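Local coordinates for inorganic pyrophosphatase (Shewanella sp. AS-11, PDB 6LL8), which probably catalyses the hydrolysis of diphosphate to two phosphate ions, with divalent metal ions such as manganese as cofactor, at residues Thr119-Met124 against Gly138-Ala143; Cys163-Ala168 against Glu174-Val179; Ala238-Glu243 against His247-Leu252; Met263-Val266 against Asp271-Glu274. All coordinates share one frame; numbering follows the deposited sequence. Where two conformers were deposited one is given.

Contact 1: Thr119-Met124 against Gly138-Ala143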
loop_
_atom_site.group_PDB
_atom_site.type_symbol
_atom_site.label_atom_id
_atom_site.label_comp_id
_atom_site.label_asym_id
_atom_site.label_seq_id
_atom_site.Cartn_x
_atom_site.Cartn_y
_atom_site.Cartn_z
ATOM N N THR A 119 10.175 6.108 3.815
ATOM C CA THR A 119 11.472 6.700 3.390
ATOM C C THR A 119 11.340 8.217 3.395
ATOM O O THR A 119 12.266 8.942 3.832
ATOM C CB THR A 119 11.896 6.132 2.052
ATOM O OG1 THR A 119 12.034 4.723 2.236
ATOM C CG2 THR A 119 13.173 6.737 1.527
ATOM N N VAL A 120 10.224 8.717 2.882
ATOM C CA VAL A 120 9.974 10.174 2.854
ATOM C C VAL A 120 9.753 10.680 4.286
ATOM O O VAL A 120 10.244 11.751 4.650
ATOM C CB VAL A 120 8.789 10.505 1.947
ATOM C CG1 VAL A 120 8.674 12.026 1.811
ATOM C CG2 VAL A 120 8.922 9.863 0.583
ATOM N N ILE A 121 9.030 9.951 5.132
ATOM C CA ILE A 121 8.858 10.391 6.523
ATOM C C ILE A 121 10.220 10.468 7.204
ATOM O O ILE A 121 10.438 11.401 7.969
ATOM C CB ILE A 121 7.853 9.475 7.236
ATOM C CG1 ILE A 121 6.476 9.591 6.581
ATOM C CG2 ILE A 121 7.791 9.802 8.710
ATOM C CD1 ILE A 121 5.469 8.556 7.041
ATOM N N LYS A 122 11.143 9.565 6.925
ATOM C CA LYS A 122 12.494 9.676 7.522
ATOM C C LYS A 122 13.123 10.986 7.067
ATOM O O LYS A 122 13.772 11.660 7.883
ATOM C CB LYS A 122 13.308 8.441 7.157
ATOM C CG LYS A 122 14.484 8.177 8.058
ATOM C CD LYS A 122 15.677 8.934 7.814
ATOM C CE LYS A 122 16.786 8.461 8.764
ATOM N NZ LYS A 122 17.987 9.219 8.433
ATOM N N MET A 123 12.955 11.356 5.812
ATOM C CA MET A 123 13.475 12.658 5.318
ATOM C C MET A 123 12.853 13.806 6.110
ATOM O O MET A 123 13.539 14.809 6.351
ATOM C CB MET A 123 13.159 12.872 3.837
ATOM C CG MET A 123 13.899 11.948 2.918
ATOM S SD MET A 123 13.190 12.140 1.248
ATOM C CE MET A 123 14.108 10.896 0.346
ATOM N N MET A 124 11.602 13.674 6.510
ATOM C CA MET A 124 10.969 14.722 7.335
ATOM C C MET A 124 11.607 14.792 8.721
ATOM O O MET A 124 11.900 15.897 9.217
ATOM C CB MET A 124 9.468 14.463 7.419
ATOM C CG MET A 124 8.777 14.489 6.095
ATOM S SD MET A 124 7.027 14.024 6.137
ATOM C CE MET A 124 6.331 15.478 6.878
ATOM N N GLY A 138 12.057 0.907 14.182
ATOM C CA GLY A 138 11.818 -0.482 13.805
ATOM C C GLY A 138 10.629 -0.615 12.874
ATOM O O GLY A 138 10.692 -1.356 11.903
ATOM N N ILE A 139 9.515 0.037 13.217
ATOM C CA ILE A 139 8.315 -0.124 12.373
ATOM C C ILE A 139 8.546 0.588 11.041
ATOM O O ILE A 139 8.044 0.101 10.009
ATOM C CB ILE A 139 7.020 0.271 13.088
ATOM C CG1 ILE A 139 6.892 1.769 13.361
ATOM C CG2 ILE A 139 6.835 -0.565 14.341
ATOM C CD1 ILE A 139 5.538 2.172 13.896
ATOM N N MET A 140 9.246 1.707 11.009
ATOM C CA MET A 140 9.554 2.379 9.742
ATOM C C MET A 140 10.416 1.479 8.855
ATOM O O MET A 140 10.172 1.339 7.657
ATOM C CB MET A 140 10.255 3.705 10.004
ATOM C CG MET A 140 9.391 4.772 10.675
ATOM S SD MET A 140 10.286 6.287 11.017
ATOM C CE MET A 140 10.512 6.924 9.366
ATOM N N MET A 141 11.418 0.869 9.468
ATOM C CA MET A 141 12.299 -0.071 8.766
ATOM C C MET A 141 11.473 -1.194 8.144
ATOM O O MET A 141 11.660 -1.542 6.967
ATOM C CB MET A 141 13.304 -0.619 9.765
ATOM C CG MET A 141 14.301 -1.609 9.172
ATOM S SD MET A 141 14.996 -2.762 10.376
ATOM C CE MET A 141 13.533 -3.729 10.722
ATOM N N CYS A 142 10.577 -1.771 8.938
ATOM C CA CYS A 142 9.739 -2.880 8.438
ATOM C C CYS A 142 8.883 -2.394 7.275
ATOM O O CYS A 142 8.720 -3.124 6.274
ATOM C CB CYS A 142 8.860 -3.457 9.527
ATOM S SG CYS A 142 9.749 -4.409 10.762
ATOM N N ALA A 143 8.271 -1.228 7.399
ATOM C CA ALA A 143 7.432 -0.731 6.303
ATOM C C ALA A 143 8.225 -0.623 5.004
ATOM O O ALA A 143 7.712 -0.996 3.928
ATOM C CB ALA A 143 6.839 0.605 6.655
#
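Met140 bridges two successive helices of the DHH domain, 117-128 and 134-147, by laying its terminal methyl against Ile121 and Lys122. At the root of the side chain, Met140 CB packs on Leu167 CD1 of helix 158-171 at 3.8 Å. CG and then SD carry the chain outward toward helix 117-128, and neither comes within 4.5 Å of residues 119-124. The bend comes at the last torsion: chi3 of 70° swings CE off the line of the chain and into the angle between the two neighbours.

There the methyl has several partners. Ile121 offers CG2, the branch anti to its backbone N, and Ile121 CG2 lies 4.0 Å from Met140 CE; the two side chains cross obliquely. Lys122 offers CB, 3.9 Å from Met140 CE, before its chain leads away and takes NZ to a salt bridge with Asp126. The lysine therefore contributes aliphatic carbon here and spends its charge elsewhere.

With 101 Å² buried in all, this is a narrow junction that rests on one long side chain. Met140 also touches Ala22 of helix 14-29, so it sits where several helices converge. The metal centre is near but not part of the contact: the side chain of Ile121 lies about 6 Å from that of the magnesium ligand Asp15. The closest approach is to main chain, where Met140 CE stands 3.7 Å from Lys122 N.

Contact 2: Cys163-Ala168 against Glu174-Val179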
loop_
_atom_site.group_PDB
_atom_site.type_symbol
_atom_site.label_atom_id
_atom_site.label_comp_id
_atom_site.label_asym_id
_atom_site.label_seq_id
_atom_site.Cartn_x
_atom_site.Cartn_y
_atom_site.Cartn_z
ATOM N N CYS A 163 17.989 4.368 3.968
ATOM C CA CYS A 163 17.054 4.594 5.071
ATOM C C CYS A 163 16.915 3.326 5.930
ATOM O O CYS A 163 16.967 3.394 7.158
ATOM C CB CYS A 163 15.783 5.079 4.408
ATOM S SG CYS A 163 14.636 5.688 5.628
ATOM N N VAL A 164 16.730 2.176 5.291
ATOM C CA VAL A 164 16.630 0.908 6.059
ATOM C C VAL A 164 17.915 0.706 6.877
ATOM O O VAL A 164 17.827 0.305 8.040
ATOM C CB VAL A 164 16.327 -0.282 5.155
ATOM C CG1 VAL A 164 16.620 -1.608 5.850
ATOM C CG2 VAL A 164 14.886 -0.227 4.693
ATOM N N GLU A 165 19.073 0.923 6.267
ATOM C CA GLU A 165 20.336 0.703 7.006
ATOM C C GLU A 165 20.378 1.619 8.234
ATOM O O GLU A 165 20.773 1.183 9.329
ATOM C CB GLU A 165 21.509 0.941 6.062
ATOM C CG GLU A 165 21.643 -0.153 5.016
ATOM C CD GLU A 165 22.654 0.112 3.918
ATOM O OE1 GLU A 165 23.065 1.280 3.768
ATOM O OE2 GLU A 165 22.928 -0.847 3.166
ATOM N N ALA A 166 20.034 2.898 8.069
ATOM C CA ALA A 166 20.098 3.867 9.186
ATOM C C ALA A 166 19.072 3.497 10.261
ATOM O O ALA A 166 19.364 3.513 11.462
ATOM C CB ALA A 166 19.843 5.256 8.685
ATOM N N LEU A 167 17.849 3.156 9.831
ATOM C CA LEU A 167 16.795 2.804 10.794
ATOM C C LEU A 167 17.096 1.496 11.515
ATOM O O LEU A 167 16.776 1.385 12.708
ATOM C CB LEU A 167 15.436 2.734 10.095
ATOM C CG LEU A 167 14.923 4.053 9.556
ATOM C CD1 LEU A 167 13.755 3.793 8.605
ATOM C CD2 LEU A 167 14.488 4.997 10.659
ATOM N N ALA A 168 17.645 0.515 10.814
ATOM C CA ALA A 168 17.983 -0.774 11.438
ATOM C C ALA A 168 18.998 -0.531 12.555
ATOM O O ALA A 168 18.866 -1.126 13.619
ATOM C CB ALA A 168 18.545 -1.740 10.440
ATOM N N GLU A 174 20.220 -6.137 13.435
ATOM C CA GLU A 174 21.421 -6.421 12.610
ATOM C C GLU A 174 20.999 -7.052 11.283
ATOM O O GLU A 174 21.461 -6.587 10.228
ATOM C CB GLU A 174 22.399 -7.346 13.339
ATOM C CG GLU A 174 23.605 -7.813 12.507
ATOM C CD GLU A 174 23.409 -9.084 11.671
ATOM O OE1 GLU A 174 22.858 -10.076 12.216
ATOM O OE2 GLU A 174 23.818 -9.099 10.471
ATOM N N ASP A 175 20.141 -8.062 11.309
ATOM C CA ASP A 175 19.816 -8.805 10.072
ATOM C C ASP A 175 18.443 -8.343 9.581
ATOM O O ASP A 175 17.397 -9.022 9.729
ATOM C CB ASP A 175 19.885 -10.304 10.317
ATOM C CG ASP A 175 19.870 -11.112 9.050
ATOM O OD1 ASP A 175 19.507 -10.578 7.978
ATOM O OD2 ASP A 175 20.144 -12.301 9.165
ATOM N N PHE A 176 18.426 -7.164 9.009
ATOM C CA PHE A 176 17.153 -6.577 8.565
ATOM C C PHE A 176 16.583 -7.345 7.379
ATOM O O PHE A 176 15.342 -7.372 7.226
ATOM C CB PHE A 176 17.303 -5.086 8.299
ATOM C CG PHE A 176 18.446 -4.668 7.406
ATOM C CD1 PHE A 176 18.365 -4.738 6.022
ATOM C CD2 PHE A 176 19.622 -4.202 7.973
ATOM C CE1 PHE A 176 19.439 -4.317 5.237
ATOM C CE2 PHE A 176 20.703 -3.850 7.197
ATOM C CZ PHE A 176 20.599 -3.897 5.842
ATOM N N LYS A 177 17.398 -7.953 6.536
ATOM C CA LYS A 177 16.813 -8.707 5.402
ATOM C C LYS A 177 16.034 -9.914 5.914
ATOM O O LYS A 177 15.054 -10.305 5.263
ATOM C CB LYS A 177 17.874 -9.116 4.386
ATOM C CG LYS A 177 18.415 -7.920 3.608
ATOM C CD LYS A 177 19.398 -8.320 2.534
ATOM C CE LYS A 177 20.058 -7.113 1.931
ATOM N NZ LYS A 177 21.164 -7.485 1.024
ATOM N N GLU A 178 16.442 -10.522 7.025
ATOM C CA GLU A 178 15.654 -11.636 7.609
ATOM C C GLU A 178 14.367 -11.128 8.220
ATOM O O GLU A 178 13.380 -11.872 8.173
ATOM C CB GLU A 178 16.493 -12.458 8.569
ATOM C CG GLU A 178 17.289 -13.509 7.836
ATOM C CD GLU A 178 16.439 -14.572 7.157
ATOM O OE1 GLU A 178 16.405 -14.588 5.929
ATOM O OE2 GLU A 178 15.771 -15.363 7.868
ATOM N N VAL A 179 14.331 -9.932 8.781
ATOM C CA VAL A 179 13.047 -9.354 9.198
ATOM C C VAL A 179 12.161 -9.215 7.950
ATOM O O VAL A 179 10.985 -9.546 8.014
ATOM C CB VAL A 179 13.229 -8.026 9.952
ATOM C CG1 VAL A 179 11.879 -7.422 10.298
ATOM C CG2 VAL A 179 14.063 -8.227 11.212
#
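Two torsions bring Phe176 and Val164 together. In Phe176, CG stands between the backbone N and the carbonyl carbon (chi1 51°), a setting that throws the ring out toward helix 158-171; in Val164, CG1 is anti to the backbone N and meets the ring from above. The Val164 CG1 methyl lies over one face, 4.0 Å from the Phe176 ring centroid and 29° off the normal, which is a CH-pi contact, with Val164 CG1 nearest to Phe176 CD1 at 3.6 Å. Ala168, one turn further on, brings CB obliquely to Phe176 CD2 at 3.6 Å. Glu165 adds only methylene, its CG standing 4.0 Å from Phe176 CZ.

The setting is two consecutive helices joined by a short connection: helix 158-171 ends and helix 176-187 begins. Asp175 is the N-cap of the second helix: Asp175 OD1 accepts from Glu178 N over 3.2 Å, and the donor comes from above the carboxylate plane, 57° out of it. Placing the cap immediately before Phe176 puts the ring at the very first turn, where Ala168 and Phe176 have CA atoms 6.5 Å apart. Replacing the Phe176 ring by an alanine here is likely to leave Val164 CG1 and Ala168 CB without their partner and to open a gap between the helices. Phe151 touches both the Phe176 and the Val164 side chains.

Contact 3: Ala238-Glu243 against His247-Leu252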
loop_
_atom_site.group_PDB
_atom_site.type_symbol
_atom_site.label_atom_id
_atom_site.label_comp_id
_atom_site.label_asym_id
_atom_site.label_seq_id
_atom_site.Cartn_x
_atom_site.Cartn_y
_atom_site.Cartn_z
ATOM N N ALA A 238 -15.325 -11.943 -9.793
ATOM C CA ALA A 238 -16.499 -11.667 -10.646
ATOM C C ALA A 238 -17.623 -11.112 -9.771
ATOM O O ALA A 238 -18.299 -10.176 -10.189
ATOM C CB ALA A 238 -16.940 -12.916 -11.352
ATOM N N LYS A 239 -17.850 -11.668 -8.584
ATOM C CA LYS A 239 -18.870 -11.151 -7.649
ATOM C C LYS A 239 -18.506 -9.732 -7.231
ATOM O O LYS A 239 -19.378 -8.869 -7.239
ATOM C CB LYS A 239 -18.991 -12.052 -6.426
ATOM C CG LYS A 239 -19.600 -13.421 -6.666
ATOM C CD LYS A 239 -19.729 -14.250 -5.384
ATOM C CE LYS A 239 -19.960 -15.730 -5.595
ATOM N NZ LYS A 239 -21.212 -15.996 -6.338
ATOM N N LEU A 240 -17.240 -9.500 -6.876
ATOM C CA LEU A 240 -16.824 -8.167 -6.418
ATOM C C LEU A 240 -17.021 -7.135 -7.520
ATOM O O LEU A 240 -17.395 -5.994 -7.229
ATOM C CB LEU A 240 -15.365 -8.247 -5.960
ATOM C CG LEU A 240 -14.812 -6.989 -5.317
ATOM C CD1 LEU A 240 -15.608 -6.547 -4.102
ATOM C CD2 LEU A 240 -13.371 -7.244 -4.934
ATOM N N LYS A 241 -16.774 -7.500 -8.768
ATOM C CA LYS A 241 -16.961 -6.609 -9.919
ATOM C C LYS A 241 -18.407 -6.106 -9.912
ATOM O O LYS A 241 -18.673 -4.912 -10.071
ATOM C CB LYS A 241 -16.609 -7.329 -11.215
ATOM C CG LYS A 241 -16.834 -6.498 -12.468
ATOM C CD LYS A 241 -16.528 -7.284 -13.695
ATOM C CE LYS A 241 -16.784 -6.502 -14.962
ATOM N NZ LYS A 241 -18.234 -6.265 -15.199
ATOM N N VAL A 242 -19.356 -7.024 -9.802
ATOM C CA VAL A 242 -20.797 -6.688 -9.849
ATOM C C VAL A 242 -21.172 -5.878 -8.623
ATOM O O VAL A 242 -21.865 -4.862 -8.727
ATOM C CB VAL A 242 -21.647 -7.967 -9.947
ATOM C CG1 VAL A 242 -23.114 -7.665 -9.696
ATOM C CG2 VAL A 242 -21.392 -8.660 -11.260
ATOM N N GLU A 243 -20.710 -6.307 -7.455
ATOM C CA GLU A 243 -21.120 -5.657 -6.190
ATOM C C GLU A 243 -20.772 -4.176 -6.202
ATOM O O GLU A 243 -21.559 -3.383 -5.656
ATOM C CB GLU A 243 -20.445 -6.303 -4.997
ATOM C CG GLU A 243 -20.951 -7.700 -4.715
ATOM C CD GLU A 243 -20.085 -8.504 -3.767
ATOM O OE1 GLU A 243 -19.322 -7.871 -3.010
ATOM O OE2 GLU A 243 -20.159 -9.775 -3.801
ATOM N N HIS A 247 -15.785 -1.572 -13.642
ATOM C CA HIS A 247 -15.389 -1.924 -15.016
ATOM C C HIS A 247 -14.566 -3.205 -14.991
ATOM O O HIS A 247 -14.735 -4.072 -15.861
ATOM C CB HIS A 247 -14.651 -0.741 -15.645
ATOM C CG HIS A 247 -14.150 -1.020 -17.017
ATOM N ND1 HIS A 247 -13.058 -1.813 -17.252
ATOM C CD2 HIS A 247 -14.636 -0.645 -18.230
ATOM C CE1 HIS A 247 -12.888 -1.911 -18.567
ATOM N NE2 HIS A 247 -13.843 -1.168 -19.189
ATOM N N SER A 248 -13.613 -3.290 -14.072
ATOM C CA SER A 248 -12.648 -4.392 -14.023
ATOM C C SER A 248 -12.311 -4.706 -12.568
ATOM O O SER A 248 -12.235 -3.781 -11.746
ATOM C CB SER A 248 -11.373 -4.040 -14.741
ATOM O OG SER A 248 -11.556 -3.751 -16.117
ATOM N N VAL A 249 -12.017 -5.971 -12.313
ATOM C CA VAL A 249 -11.325 -6.403 -11.078
ATOM C C VAL A 249 -10.156 -7.265 -11.483
ATOM O O VAL A 249 -10.333 -8.216 -12.252
ATOM C CB VAL A 249 -12.226 -7.101 -10.048
ATOM C CG1 VAL A 249 -11.397 -7.547 -8.859
ATOM C CG2 VAL A 249 -13.383 -6.222 -9.592
ATOM N N LEU A 250 -8.983 -6.909 -10.973
ATOM C CA LEU A 250 -7.723 -7.619 -11.243
ATOM C C LEU A 250 -7.184 -8.096 -9.911
ATOM O O LEU A 250 -7.241 -7.359 -8.923
ATOM C CB LEU A 250 -6.709 -6.664 -11.891
ATOM C CG LEU A 250 -7.239 -5.795 -13.027
ATOM C CD1 LEU A 250 -6.106 -4.898 -13.511
ATOM C CD2 LEU A 250 -7.883 -6.601 -14.143
ATOM N N LEU A 251 -6.632 -9.296 -9.896
ATOM C CA LEU A 251 -5.963 -9.811 -8.676
ATOM C C LEU A 251 -4.589 -10.299 -9.071
ATOM O O LEU A 251 -4.469 -11.229 -9.863
ATOM C CB LEU A 251 -6.785 -10.902 -8.000
ATOM C CG LEU A 251 -6.164 -11.520 -6.749
ATOM C CD1 LEU A 251 -5.974 -10.484 -5.654
ATOM C CD2 LEU A 251 -7.010 -12.668 -6.233
ATOM N N LEU A 252 -3.572 -9.687 -8.500
ATOM C CA LEU A 252 -2.171 -10.077 -8.693
ATOM C C LEU A 252 -1.770 -11.113 -7.676
ATOM O O LEU A 252 -1.841 -10.862 -6.465
ATOM C CB LEU A 252 -1.280 -8.845 -8.511
ATOM C CG LEU A 252 -1.443 -7.733 -9.539
ATOM C CD1 LEU A 252 -1.013 -6.409 -8.930
ATOM C CD2 LEU A 252 -0.630 -8.037 -10.789
#
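In the beta-alpha-beta unit made of strand 211-220, helix 230-243 and strand 248-255, the end of the helix meets the start of the second strand through Lys241, Leu240 and Val249. The backbones come nearest at Lys241 and Val249, with CA atoms 5.8 Å apart. Val249 points at the helix and divides its two methyls. Val249 CG2, anti to the carbonyl carbon, meets the helix at Lys241, 3.6 Å from Lys241 CA, with Lys241 CB at 3.8 Å. Val249 CG1 is the branch nearer Leu240, at a looser 4.4 Å from Leu240 CD2.

The Lys241 chain then runs alongside the strand entrance, CG anti to the backbone N and extended until a bend at chi4 of -69°. Just before its end, Lys241 CE comes to 3.3 Å from His247 O. The methylene next to the ammonium group thus lies close to the carbonyl oxygen, while Lys241 NZ, 4.2 Å from His247 O, is directed to a salt bridge with Asp268. The charge is paired there, and the aliphatic part of the lysine lies against the start of strand 248-255.

The CB of His247 points away from the helix. His247 ND1 and Ser248 OG lie 2.7 Å apart in a hydrogen bond at the ring edge, in the ring plane, and the ring packs edge-to-face with Phe306. The helix thus packs against the sheet on the strand that follows it, as in a beta-alpha-beta crossover, here one of the DHHA2 domain whose strands 211-220 and 248-255 are parallel neighbours in the mixed sheet.

Contact 4: Met263-Val266 against Asp271-Glu274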
loop_
_atom_site.group_PDB
_atom_site.type_symbol
_atom_site.label_atom_id
_atom_site.label_comp_id
_atom_site.label_asym_id
_atom_site.label_seq_id
_atom_site.Cartn_x
_atom_site.Cartn_y
_atom_site.Cartn_z
ATOM N N MET A 263 -1.808 -12.533 -13.051
ATOM C CA MET A 263 -2.953 -11.648 -12.888
ATOM C C MET A 263 -4.216 -12.371 -13.285
ATOM O O MET A 263 -4.308 -12.900 -14.386
ATOM C CB MET A 263 -2.797 -10.390 -13.735
ATOM C CG MET A 263 -3.904 -9.375 -13.524
ATOM S SD MET A 263 -3.826 -7.963 -14.645
ATOM C CE MET A 263 -2.645 -6.944 -13.764
ATOM N N LEU A 264 -5.180 -12.388 -12.387
ATOM C CA LEU A 264 -6.550 -12.871 -12.634
ATOM C C LEU A 264 -7.373 -11.653 -13.044
ATOM O O LEU A 264 -7.296 -10.617 -12.344
ATOM C CB LEU A 264 -7.133 -13.537 -11.392
ATOM C CG LEU A 264 -6.279 -14.611 -10.724
ATOM C CD1 LEU A 264 -6.997 -15.199 -9.517
ATOM C CD2 LEU A 264 -5.864 -15.689 -11.686
ATOM N N VAL A 265 -8.170 -11.752 -14.108
ATOM C CA VAL A 265 -8.834 -10.586 -14.704
ATOM C C VAL A 265 -10.303 -10.894 -14.935
ATOM O O VAL A 265 -10.620 -11.876 -15.650
ATOM C CB VAL A 265 -8.166 -10.223 -16.045
ATOM C CG1 VAL A 265 -8.861 -9.037 -16.708
ATOM C CG2 VAL A 265 -6.671 -9.968 -15.884
ATOM N N VAL A 266 -11.163 -10.013 -14.481
ATOM C CA VAL A 266 -12.563 -9.926 -14.964
ATOM C C VAL A 266 -12.805 -8.492 -15.393
ATOM O O VAL A 266 -12.488 -7.587 -14.645
ATOM C CB VAL A 266 -13.571 -10.412 -13.910
ATOM C CG1 VAL A 266 -13.394 -11.894 -13.675
ATOM C CG2 VAL A 266 -13.464 -9.663 -12.600
ATOM N N ASP A 271 -10.022 -7.176 -24.146
ATOM C CA ASP A 271 -8.590 -7.129 -24.543
ATOM C C ASP A 271 -7.776 -6.269 -23.565
ATOM O O ASP A 271 -6.720 -5.737 -23.937
ATOM C CB ASP A 271 -8.453 -6.624 -25.973
ATOM C CG ASP A 271 -8.996 -5.223 -26.171
ATOM O OD1 ASP A 271 -9.597 -4.668 -25.223
ATOM O OD2 ASP A 271 -8.835 -4.706 -27.300
ATOM N N LEU A 272 -8.232 -6.155 -22.321
ATOM C CA LEU A 272 -7.613 -5.208 -21.356
ATOM C C LEU A 272 -6.105 -5.423 -21.281
ATOM O O LEU A 272 -5.364 -4.428 -21.403
ATOM C CB LEU A 272 -8.233 -5.434 -19.978
ATOM C CG LEU A 272 -7.803 -4.402 -18.939
ATOM C CD1 LEU A 272 -8.444 -3.062 -19.195
ATOM C CD2 LEU A 272 -8.126 -4.869 -17.531
ATOM N N THR A 273 -5.626 -6.628 -20.987
ATOM C CA THR A 273 -4.176 -6.819 -20.737
ATOM C C THR A 273 -3.393 -6.847 -22.047
ATOM O O THR A 273 -2.231 -6.425 -22.051
ATOM C CB THR A 273 -3.877 -8.025 -19.845
ATOM O OG1 THR A 273 -4.287 -9.225 -20.480
ATOM C CG2 THR A 273 -4.565 -7.935 -18.501
ATOM N N GLU A 274 -4.011 -7.281 -23.136
ATOM C CA GLU A 274 -3.381 -7.144 -24.467
ATOM C C GLU A 274 -3.062 -5.664 -24.714
ATOM O O GLU A 274 -1.926 -5.350 -25.079
ATOM C CB GLU A 274 -4.310 -7.742 -25.530
ATOM C CG GLU A 274 -3.756 -7.703 -26.948
ATOM C CD GLU A 274 -4.382 -8.704 -27.914
ATOM O OE1 GLU A 274 -5.577 -9.042 -27.754
ATOM O OE2 GLU A 274 -3.668 -9.150 -28.822
#
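Met263 opens the contact on strand 260-267, a member of the mixed sheet of the DHHA2 domain, where the Met263 and Thr273 side chains run past each other, pointing opposite ways. The methionine CG is anti to the backbone N (chi1 -175°), which extends the chain toward helix 272-277, and Met263 SD then lies 3.9 Å from Thr273 CG2. CE turns aside at the bent chi3.

Leu264 follows and packs on helix 230-243 instead, as expected where successive residues of a strand alternate between the two faces of its sheet. Val265 returns to the face of Met263. It uses both methyls: Val265 CG2 reaches Thr273 CG2 tip to tip at 3.9 Å, and Val265 CG1 lies 4.3 Å from Leu272 CD2, a looser touch. Val266 again turns away. The nearest CA pair, Val265 with Thr273, is 8.5 Å apart, so side chains alone span the gap.

Thr273 can serve both neighbours because of its rotation. With chi1 at 63°, OG1 lies between the backbone N and the carbonyl carbon, and CG2 is left to face the sheet, while the hydroxyl bonds to Lys279 O. Leu272 also packs on Leu302 and Phe306 of helix 294-307.

The meeting surfaces are thus methyl, sulfur and aliphatic carbon, and the one polar group of the threonine side chain is bonded elsewhere, which implies that dispersion and the burial of apolar surface hold the short helix to the strand.

The four contacts form two pairs on opposite sides of the chain's centre. Contacts 1 and 2 join helices and touch each other, with helix 158-171 packed against both helices of contact 1; contact 1 is buried and lies nearest the metals, whereas contact 2 is only partly buried and adds an aromatic ring and an N-cap. Contacts 3 and 4 share the mixed sheet, where strands 248-255 and 260-267 pair through Val249 N to Val266 O, and each brings a helix onto it. Contact 4 is buried and apolar; contact 3, partly buried, mixes a valine with a lysine stem. The centres of contacts 1 and 3 stand about 33 Å apart.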